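Local coordinates for beta-galactosidase (Streptococcus pneumoniae, PDB 4CU9), which probably binds galactose-containing glycans through a calcium-bearing carbohydrate-binding module, the part of this multimodular pneumococcal beta-galactosidase crystallised here, at residues A[57-68]-A[158-167]; A[85-95]-A[142-150]. All coordinates share one frame; numbering follows the deposited sequence.

Interaction 1: residues A[57-68]-A[158-167]. Unlike the reference sequence in segment 158-167: Ala160 (reference Val). With EDO (1,2-ethanediol), chain D.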
loop_
_atom_site.group_PDB
_atom_site.type_symbol
_atom_site.label_atom_id
_atom_site.label_comp_id
_atom_site.label_asym_id
_atom_site.label_seq_id
_atom_site.Cartn_x
_atom_site.Cartn_y
_atom_site.Cartn_z
ATOM N N SER A 57 -12.086 -7.236 -10.400
ATOM C CA SER A 57 -12.625 -6.160 -11.135
ATOM C C SER A 57 -11.802 -6.073 -12.421
ATOM O O SER A 57 -10.604 -6.407 -12.441
ATOM C CB SER A 57 -12.482 -4.854 -10.334
ATOM O OG SER A 57 -12.791 -3.742 -11.156
ATOM N N SER A 58 -12.453 -5.597 -13.481
ATOM C CA SER A 58 -11.767 -5.305 -14.743
ATOM C C SER A 58 -10.864 -4.114 -14.634
ATOM O O SER A 58 -10.004 -3.894 -15.501
ATOM C CB SER A 58 -12.785 -5.088 -15.876
ATOM O OG SER A 58 -13.537 -3.887 -15.655
ATOM N N ASN A 59 -11.089 -3.260 -13.644
ATOM C CA ASN A 59 -10.188 -2.154 -13.398
ATOM C C ASN A 59 -9.054 -2.792 -12.609
ATOM O O ASN A 59 -9.305 -3.347 -11.548
ATOM C CB ASN A 59 -10.838 -1.077 -12.544
ATOM C CG ASN A 59 -9.916 0.137 -12.341
ATOM O OD1 ASN A 59 -8.688 0.017 -12.434
ATOM N ND2 ASN A 59 -10.499 1.298 -12.087
ATOM N N PRO A 60 -7.846 -2.785 -13.151
ATOM C CA PRO A 60 -6.727 -3.470 -12.487
ATOM C C PRO A 60 -6.177 -2.712 -11.276
ATOM O O PRO A 60 -5.294 -3.185 -10.596
ATOM C CB PRO A 60 -5.691 -3.540 -13.606
ATOM C CG PRO A 60 -5.921 -2.265 -14.319
ATOM C CD PRO A 60 -7.407 -2.203 -14.437
ATOM N N GLU A 61 -6.687 -1.535 -10.996
ATOM C CA GLU A 61 -6.093 -0.677 -9.975
ATOM C C GLU A 61 -6.378 -1.122 -8.557
ATOM O O GLU A 61 -7.486 -1.507 -8.239
ATOM C CB GLU A 61 -6.550 0.773 -10.163
ATOM C CG GLU A 61 -5.963 1.716 -9.115
ATOM C CD GLU A 61 -6.394 3.159 -9.350
ATOM O OE1 GLU A 61 -6.136 3.661 -10.449
ATOM O OE2 GLU A 61 -6.924 3.806 -8.443
ATOM N N VAL A 62 -5.341 -1.080 -7.710
ATOM C CA VAL A 62 -5.485 -1.224 -6.271
ATOM C C VAL A 62 -4.424 -0.317 -5.652
ATOM O O VAL A 62 -3.342 -0.173 -6.204
ATOM C CB VAL A 62 -5.348 -2.710 -5.830
ATOM C CG1 VAL A 62 -4.033 -3.327 -6.269
ATOM C CG2 VAL A 62 -5.543 -2.907 -4.334
ATOM N N SER A 63 -4.768 0.310 -4.522
ATOM C CA SER A 63 -3.831 1.127 -3.763
ATOM C C SER A 63 -3.597 0.582 -2.382
ATOM O O SER A 63 -4.525 0.057 -1.722
ATOM C CB SER A 63 -4.355 2.550 -3.643
ATOM O OG SER A 63 -4.557 3.098 -4.918
ATOM N N ALA A 64 -2.348 0.653 -1.956
ATOM C CA ALA A 64 -2.018 0.276 -0.586
ATOM C C ALA A 64 -0.994 1.269 -0.069
ATOM O O ALA A 64 -0.174 1.829 -0.850
ATOM C CB ALA A 64 -1.545 -1.158 -0.514
ATOM N N GLY A 65 -1.107 1.600 1.208
ATOM C CA GLY A 65 -0.259 2.607 1.797
ATOM C C GLY A 65 -0.083 2.580 3.300
ATOM O O GLY A 65 -0.525 1.632 3.986
ATOM N N VAL A 66 0.541 3.628 3.810
ATOM C CA VAL A 66 0.745 3.807 5.250
ATOM C C VAL A 66 0.340 5.197 5.684
ATOM O O VAL A 66 0.701 6.204 5.061
ATOM C CB VAL A 66 2.207 3.528 5.683
ATOM C CG1 VAL A 66 2.407 3.730 7.178
ATOM C CG2 VAL A 66 2.691 2.133 5.246
ATOM N N ILE A 67 -0.467 5.236 6.728
ATOM C CA ILE A 67 -0.719 6.432 7.528
ATOM C C ILE A 67 0.292 6.511 8.691
ATOM O O ILE A 67 0.372 5.608 9.519
ATOM C CB ILE A 67 -2.118 6.382 8.151
ATOM C CG1 ILE A 67 -3.180 6.313 7.064
ATOM C CG2 ILE A 67 -2.353 7.609 9.022
ATOM C CD1 ILE A 67 -4.510 5.752 7.536
ATOM N N PHE A 68 1.010 7.617 8.765
ATOM C CA PHE A 68 2.001 7.852 9.788
ATOM C C PHE A 68 1.336 8.262 11.100
ATOM O O PHE A 68 0.562 9.204 11.132
ATOM C CB PHE A 68 3.000 8.923 9.325
ATOM C CG PHE A 68 3.635 8.607 8.010
ATOM C CD1 PHE A 68 4.119 7.331 7.762
ATOM C CD2 PHE A 68 3.723 9.562 7.007
ATOM C CE1 PHE A 68 4.675 7.012 6.533
ATOM C CE2 PHE A 68 4.301 9.252 5.790
ATOM C CZ PHE A 68 4.749 7.977 5.550
ATOM N N ALA A 158 4.287 14.472 4.385
ATOM C CA ALA A 158 3.004 13.826 4.252
ATOM C C ALA A 158 2.576 13.113 5.536
ATOM O O ALA A 158 3.403 12.675 6.357
ATOM C CB ALA A 158 3.042 12.822 3.106
ATOM N N LYS A 159 1.276 13.015 5.680
ATOM C CA LYS A 159 0.648 12.257 6.760
ATOM C C LYS A 159 0.324 10.835 6.316
ATOM O O LYS A 159 0.026 9.960 7.150
ATOM C CB LYS A 159 -0.615 12.977 7.184
ATOM C CG LYS A 159 -0.292 14.257 7.935
ATOM C CD LYS A 159 -1.481 15.106 8.326
ATOM C CE LYS A 159 -0.922 16.413 8.926
ATOM N NZ LYS A 159 -1.901 17.351 9.541
ATOM N N ALA A 160 0.365 10.609 5.008
ATOM C CA ALA A 160 0.087 9.285 4.428
ATOM C C ALA A 160 0.730 9.220 3.058
ATOM O O ALA A 160 0.744 10.225 2.334
ATOM C CB ALA A 160 -1.407 9.033 4.290
ATOM N N MET A 161 1.266 8.049 2.726
ATOM C CA MET A 161 1.848 7.776 1.399
ATOM C C MET A 161 1.193 6.502 0.913
ATOM O O MET A 161 0.740 5.701 1.723
ATOM C CB MET A 161 3.359 7.572 1.490
ATOM C CG MET A 161 4.096 8.808 1.969
ATOM S SD MET A 161 4.240 10.175 0.810
ATOM C CE MET A 161 5.140 9.442 -0.527
ATOM N N ARG A 162 1.077 6.358 -0.398
ATOM C CA ARG A 162 0.593 5.129 -0.977
ATOM C C ARG A 162 1.250 4.829 -2.314
ATOM O O ARG A 162 1.853 5.692 -2.972
ATOM C CB ARG A 162 -0.946 5.139 -1.136
ATOM C CG ARG A 162 -1.456 5.936 -2.307
ATOM C CD ARG A 162 -2.948 5.952 -2.368
ATOM N NE ARG A 162 -3.394 6.528 -3.611
ATOM C CZ ARG A 162 -4.650 6.546 -4.023
ATOM N NH1 ARG A 162 -5.616 6.015 -3.258
ATOM N NH2 ARG A 162 -4.940 7.113 -5.187
ATOM N N TRP A 163 1.064 3.582 -2.720
ATOM C CA TRP A 163 1.394 3.144 -4.060
ATOM C C TRP A 163 0.079 2.793 -4.732
ATOM O O TRP A 163 -0.723 1.944 -4.210
ATOM C CB TRP A 163 2.323 1.926 -4.041
ATOM C CG TRP A 163 3.686 2.218 -3.561
ATOM C CD1 TRP A 163 4.135 2.120 -2.308
ATOM C CD2 TRP A 163 4.761 2.741 -4.338
ATOM N NE1 TRP A 163 5.444 2.506 -2.237
ATOM C CE2 TRP A 163 5.853 2.907 -3.478
ATOM C CE3 TRP A 163 4.906 3.081 -5.673
ATOM C CZ2 TRP A 163 7.096 3.353 -3.925
ATOM C CZ3 TRP A 163 6.168 3.542 -6.119
ATOM C CH2 TRP A 163 7.229 3.653 -5.230
ATOM N N ARG A 164 -0.187 3.476 -5.841
ATOM C CA ARG A 164 -1.359 3.206 -6.684
ATOM C C ARG A 164 -0.902 2.268 -7.785
ATOM O O ARG A 164 -0.064 2.613 -8.618
ATOM C CB ARG A 164 -1.974 4.485 -7.225
ATOM C CG ARG A 164 -3.188 4.261 -8.157
ATOM C CD ARG A 164 -3.954 5.554 -8.341
ATOM N NE ARG A 164 -3.158 6.603 -8.965
ATOM C CZ ARG A 164 -2.831 6.652 -10.252
ATOM N NH1 ARG A 164 -3.241 5.727 -11.122
ATOM N NH2 ARG A 164 -2.103 7.656 -10.696
ATOM N N MET A 165 -1.395 1.040 -7.739
ATOM C CA MET A 165 -0.840 -0.048 -8.543
ATOM C C MET A 165 -1.894 -0.663 -9.478
ATOM O O MET A 165 -3.101 -0.500 -9.293
ATOM C CB MET A 165 -0.297 -1.117 -7.615
ATOM C CG MET A 165 0.833 -0.647 -6.690
ATOM S SD MET A 165 1.294 -1.864 -5.393
ATOM C CE MET A 165 -0.060 -1.745 -4.252
ATOM N N GLU A 166 -1.407 -1.333 -10.508
ATOM C CA GLU A 166 -2.253 -2.119 -11.389
ATOM C C GLU A 166 -1.755 -3.520 -11.393
ATOM O O GLU A 166 -0.546 -3.779 -11.590
ATOM C CB GLU A 166 -2.246 -1.560 -12.798
ATOM C CG GLU A 166 -2.918 -0.186 -12.876
ATOM C CD GLU A 166 -3.065 0.337 -14.307
ATOM O OE1 GLU A 166 -2.851 -0.422 -15.275
ATOM O OE2 GLU A 166 -3.410 1.530 -14.455
ATOM N N ARG A 167 -2.667 -4.442 -11.144
ATOM C CA ARG A 167 -2.348 -5.847 -11.328
ATOM C C ARG A 167 -1.976 -6.176 -12.758
ATOM O O ARG A 167 -2.395 -5.496 -13.717
ATOM C CB ARG A 167 -3.496 -6.750 -10.882
ATOM C CG ARG A 167 -4.742 -6.676 -11.756
ATOM C CD ARG A 167 -5.797 -7.702 -11.308
ATOM N NE ARG A 167 -7.051 -7.481 -12.037
ATOM C CZ ARG A 167 -7.238 -7.811 -13.304
ATOM N NH1 ARG A 167 -6.269 -8.425 -14.005
ATOM N NH2 ARG A 167 -8.401 -7.530 -13.896
HETATM C C1 EDO D . -9.013 5.437 -4.810
HETATM O O1 EDO D . -8.059 4.595 -4.128
HETATM C C2 EDO D . -8.609 6.910 -4.950
HETATM O O2 EDO D . -7.648 7.056 -5.993
HETATM O O HOH W 1 -8.360 -5.782 -10.237
HETATM O O HOH W 2 -3.738 2.867 -11.709
#
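Met165 N donates to Val62 O and Val62 N donates back to Met165 O, both at 2.8 Å, a reciprocal pair repeated at Ala64-Trp163 and Val66-Met161 as strands 61-67 and 160-166 run antiparallel. Past the Glu61 end, Arg167 NH2 donates to Ser57 O over 2.9 Å, nearly straight (173° at the hydrogen), with the carbonyl oxygen in the guanidinium plane. Arg167 NE donates to a water that in turn donates to Asn59 O, so the head group holds the loop before the strand at two points. This reach follows from CG sitting between the backbone N and the carbonyl carbon (chi1 69°) and an extended chain beyond, which runs past Pro60 with Arg167 CG 3.8 Å from Pro60 CB. Pro60 CG also lies beside the Glu166 side chain, 3.7 Å from Glu166 OE1. The two strands are neighbours in the beta-sandwich of a galactose-binding-like domain. One face of the ribbon bears Val62, Ala64, Val66, Met161, Trp163 and Met165 and enters the hydrophobic core, where the Trp163 ring meets Phe181. The other is polar toward Glu61 and turns apolar at Ile67 and Ala160. Glu61 forms a long salt bridge with Arg164, OE1 to NH1 at 3.6 Å, their planes turned 50° apart, and a water joins Glu61 OE1 to Glu166 OE2. Arg164 is bound more firmly by Glu101, which also pairs with Arg162 NE; the shared carboxylate would probably offset the two positive charges. Ser63 OG sits over the centre of the Arg162 guanidinium, 3.5 Å above its plane. An ethanediol, probably from the crystallisation liquor, accepts at O2 from Arg162 NH2. At the far end the Phe68 ring turns its edge to Ala158 O, with Phe68 CZ 3.7 Å from Met161 CG.

Interaction 2: residues A[85-95]-A[142-150]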
loop_
_atom_site.group_PDB
_atom_site.type_symbol
_atom_site.label_atom_id
_atom_site.label_comp_id
_atom_site.label_asym_id
_atom_site.label_seq_id
_atom_site.Cartn_x
_atom_site.Cartn_y
_atom_site.Cartn_z
ATOM N N HIS A 85 8.317 -4.988 -0.942
ATOM C CA HIS A 85 8.564 -6.436 -1.059
ATOM C C HIS A 85 7.305 -7.099 -1.610
ATOM O O HIS A 85 6.294 -7.205 -0.892
ATOM C CB HIS A 85 8.870 -7.021 0.314
ATOM C CG HIS A 85 9.504 -8.378 0.294
ATOM N ND1 HIS A 85 9.600 -9.159 -0.834
ATOM C CD2 HIS A 85 10.101 -9.084 1.287
ATOM C CE1 HIS A 85 10.232 -10.288 -0.541
ATOM N NE2 HIS A 85 10.556 -10.262 0.738
ATOM N N PHE A 86 7.351 -7.532 -2.856
ATOM C CA PHE A 86 6.219 -8.161 -3.503
ATOM C C PHE A 86 6.273 -9.664 -3.384
ATOM O O PHE A 86 7.355 -10.255 -3.216
ATOM C CB PHE A 86 6.152 -7.752 -4.978
ATOM C CG PHE A 86 5.867 -6.294 -5.170
ATOM C CD1 PHE A 86 4.594 -5.804 -4.958
ATOM C CD2 PHE A 86 6.846 -5.419 -5.593
ATOM C CE1 PHE A 86 4.310 -4.472 -5.117
ATOM C CE2 PHE A 86 6.568 -4.103 -5.784
ATOM C CZ PHE A 86 5.296 -3.631 -5.566
ATOM N N PHE A 87 5.099 -10.280 -3.543
ATOM C CA PHE A 87 4.955 -11.718 -3.473
ATOM C C PHE A 87 4.253 -12.160 -4.734
ATOM O O PHE A 87 3.562 -11.365 -5.357
ATOM C CB PHE A 87 4.091 -12.095 -2.280
ATOM C CG PHE A 87 3.666 -13.549 -2.241
ATOM C CD1 PHE A 87 4.500 -14.506 -1.707
ATOM C CD2 PHE A 87 2.405 -13.935 -2.677
ATOM C CE1 PHE A 87 4.109 -15.834 -1.637
ATOM C CE2 PHE A 87 1.990 -15.248 -2.579
ATOM C CZ PHE A 87 2.848 -16.204 -2.067
ATOM N N ALA A 88 4.460 -13.416 -5.116
ATOM C CA ALA A 88 3.694 -13.993 -6.227
ATOM C C ALA A 88 3.355 -15.434 -5.960
ATOM O O ALA A 88 4.108 -16.144 -5.313
ATOM C CB ALA A 88 4.488 -13.878 -7.516
ATOM N N ASP A 89 2.229 -15.851 -6.525
ATOM C CA ASP A 89 1.784 -17.238 -6.528
ATOM C C ASP A 89 0.819 -17.373 -7.705
ATOM O O ASP A 89 0.867 -16.546 -8.634
ATOM C CB ASP A 89 1.174 -17.631 -5.171
ATOM C CG ASP A 89 -0.123 -16.920 -4.859
ATOM O OD1 ASP A 89 -0.579 -16.065 -5.659
ATOM O OD2 ASP A 89 -0.710 -17.252 -3.794
ATOM N N SER A 90 -0.060 -18.379 -7.693
ATOM C CA SER A 90 -0.928 -18.603 -8.875
ATOM C C SER A 90 -1.851 -17.426 -9.164
ATOM O O SER A 90 -2.073 -17.111 -10.315
ATOM C CB SER A 90 -1.772 -19.875 -8.750
ATOM O OG SER A 90 -2.490 -19.836 -7.533
ATOM N N GLY A 91 -2.325 -16.751 -8.124
ATOM C CA GLY A 91 -3.314 -15.705 -8.274
ATOM C C GLY A 91 -2.761 -14.279 -8.261
ATOM O O GLY A 91 -3.449 -13.330 -8.715
ATOM N N THR A 92 -1.550 -14.114 -7.731
ATOM C CA THR A 92 -1.030 -12.794 -7.415
ATOM C C THR A 92 0.389 -12.570 -7.898
ATOM O O THR A 92 1.107 -13.542 -8.229
ATOM C CB THR A 92 -1.100 -12.502 -5.915
ATOM O OG1 THR A 92 -0.266 -13.401 -5.186
ATOM C CG2 THR A 92 -2.554 -12.572 -5.414
ATOM N N ASP A 93 0.792 -11.288 -7.934
ATOM C CA ASP A 93 2.118 -10.911 -8.348
ATOM C C ASP A 93 2.402 -9.474 -7.953
ATOM O O ASP A 93 1.505 -8.756 -7.455
ATOM C CB ASP A 93 2.264 -11.070 -9.868
ATOM C CG ASP A 93 3.734 -11.214 -10.354
ATOM O OD1 ASP A 93 4.701 -11.062 -9.594
ATOM O OD2 ASP A 93 3.899 -11.507 -11.534
ATOM N N ALA A 94 3.648 -9.071 -8.211
ATOM C CA ALA A 94 4.009 -7.667 -8.315
ATOM C C ALA A 94 3.097 -7.027 -9.376
ATOM O O ALA A 94 2.547 -7.718 -10.228
ATOM C CB ALA A 94 5.475 -7.502 -8.727
ATOM N N PRO A 95 2.939 -5.694 -9.330
ATOM C CA PRO A 95 2.056 -5.049 -10.272
ATOM C C PRO A 95 2.767 -4.754 -11.599
ATOM O O PRO A 95 4.006 -4.780 -11.655
ATOM C CB PRO A 95 1.725 -3.722 -9.579
ATOM C CG PRO A 95 2.932 -3.440 -8.703
ATOM C CD PRO A 95 3.408 -4.777 -8.274
ATOM N N ASP A 142 14.164 -4.180 -10.936
ATOM C CA ASP A 142 12.905 -4.409 -11.642
ATOM C C ASP A 142 11.771 -4.640 -10.648
ATOM O O ASP A 142 11.978 -5.188 -9.591
ATOM C CB ASP A 142 12.989 -5.654 -12.527
ATOM C CG ASP A 142 13.842 -5.434 -13.762
ATOM O OD1 ASP A 142 14.192 -4.277 -14.060
ATOM O OD2 ASP A 142 14.162 -6.443 -14.423
ATOM N N ILE A 143 10.576 -4.220 -11.028
ATOM C CA ILE A 143 9.401 -4.420 -10.193
ATOM C C ILE A 143 8.925 -5.844 -10.404
ATOM O O ILE A 143 8.258 -6.149 -11.415
ATOM C CB ILE A 143 8.306 -3.404 -10.517
ATOM C CG1 ILE A 143 8.874 -1.960 -10.465
ATOM C CG2 ILE A 143 7.153 -3.560 -9.530
ATOM C CD1 ILE A 143 9.478 -1.563 -9.127
ATOM N N ALA A 144 9.322 -6.700 -9.470
ATOM C CA ALA A 144 9.063 -8.114 -9.475
ATOM C C ALA A 144 9.020 -8.656 -8.043
ATOM O O ALA A 144 9.499 -8.010 -7.099
ATOM C CB ALA A 144 10.145 -8.821 -10.282
ATOM N N ALA A 145 8.457 -9.839 -7.895
ATOM C CA ALA A 145 8.362 -10.521 -6.630
ATOM C C ALA A 145 9.730 -11.160 -6.334
ATOM O O ALA A 145 10.420 -11.603 -7.242
ATOM C CB ALA A 145 7.287 -11.584 -6.693
ATOM N N GLY A 146 10.119 -11.201 -5.082
ATOM C CA GLY A 146 11.393 -11.817 -4.718
ATOM C C GLY A 146 12.135 -10.927 -3.766
ATOM O O GLY A 146 11.826 -10.899 -2.601
ATOM N N ASP A 147 13.113 -10.193 -4.262
ATOM C CA ASP A 147 13.952 -9.362 -3.412
ATOM C C ASP A 147 13.191 -8.102 -3.062
ATOM O O ASP A 147 12.330 -7.660 -3.818
ATOM C CB ASP A 147 15.229 -8.953 -4.149
ATOM C CG ASP A 147 16.282 -10.003 -4.093
ATOM O OD1 ASP A 147 16.811 -10.238 -2.992
ATOM O OD2 ASP A 147 16.585 -10.583 -5.148
ATOM N N GLU A 148 13.549 -7.521 -1.931
ATOM C CA GLU A 148 13.118 -6.176 -1.582
ATOM C C GLU A 148 13.641 -5.147 -2.591
ATOM O O GLU A 148 14.792 -5.221 -3.045
ATOM C CB GLU A 148 13.574 -5.875 -0.146
ATOM C CG GLU A 148 13.812 -4.439 0.217
ATOM C CD GLU A 148 14.200 -4.298 1.674
ATOM O OE1 GLU A 148 13.331 -4.619 2.508
ATOM O OE2 GLU A 148 15.353 -3.875 1.959
ATOM N N ILE A 149 12.768 -4.216 -2.967
ATOM C CA ILE A 149 13.063 -3.162 -3.918
ATOM C C ILE A 149 13.232 -1.866 -3.142
ATOM O O ILE A 149 12.422 -1.555 -2.266
ATOM C CB ILE A 149 11.926 -2.976 -4.945
ATOM C CG1 ILE A 149 11.750 -4.235 -5.804
ATOM C CG2 ILE A 149 12.206 -1.771 -5.827
ATOM C CD1 ILE A 149 10.355 -4.375 -6.378
ATOM N N ASN A 150 14.282 -1.106 -3.460
ATOM C CA ASN A 150 14.541 0.137 -2.781
ATOM C C ASN A 150 14.244 1.273 -3.753
ATOM O O ASN A 150 14.583 1.187 -4.931
ATOM C CB ASN A 150 15.974 0.223 -2.233
ATOM C CG ASN A 150 16.290 -0.866 -1.218
ATOM O OD1 ASN A 150 15.971 -0.746 -0.032
ATOM N ND2 ASN A 150 16.929 -1.941 -1.680
HETATM O O HOH W 3 9.786 -7.713 -4.317
HETATM O O HOH W 4 7.344 -11.163 -10.227
HETATM O O HOH W 5 6.203 -5.202 -13.032
#
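A loop running into strand 149-158 folds against the end of strand 73-86 at one rim of the beta-sandwich, and water does most of the polar joining. One water accepts from Phe86 N and donates to both Ala144 O and Asp147 O, holding the bend around Gly146 to the strand end. A second bridges Asp93 OD1 and Ala145 N, and a third donates to Pro95 O and Ile143 O. The direct backbone link, Gly146 N to Phe86 O, is weak at 3.5 Å. Between these bridges the apolar groups close up. With CG anti to the carbonyl carbon (chi1 -66°), Phe86 turns the CD2-CE2 side of its ring to both isoleucines: Ile149 CD1 lies at the edge, in plane, 3.7 Å from Phe86 CD2, and Ile143 CG2 comes within 3.8 Å of Phe86 CE2. Pro95 CD rests over one face of the same ring, offset toward the rim, and also approaches Ile143 CG2. Leu98 and Met165 extend this cluster into the core. Farther out, the methyl of Ala145 meets that of Ala88, CB to CB 3.7 Å, and Ala94 CB packs on Ala144 CA at the same distance. The His85 backbone is bonded to the strand carrying the calcium ligands Ile177 and Glu178, while the contact itself is a loop packed on a strand end at the rim of a galactose-binding-like beta-sandwich.

How the interactions relate
Interactions 1 and 2 have centres 15 Å apart within one beta-sandwich domain, on strands joined by continuous pairing. Along the chain, 85-95 and 142-150 both fall between 57-68 and 158-167, so interaction 2 is nested inside the loop that interaction 1 closes. Strand 61-70 leads into strand 73-86, its neighbour in the sheet, and strand 149-158 into 160-166, linking the two contacts in sequence as well. Interaction 1 is a buried strand pair near the chain's centre; interaction 2 is a partly buried rim of loops. They touch where Met165 packs against Phe86 and Pro95, making the hydrophobic interior continuous from the central strands to the loops near the calcium.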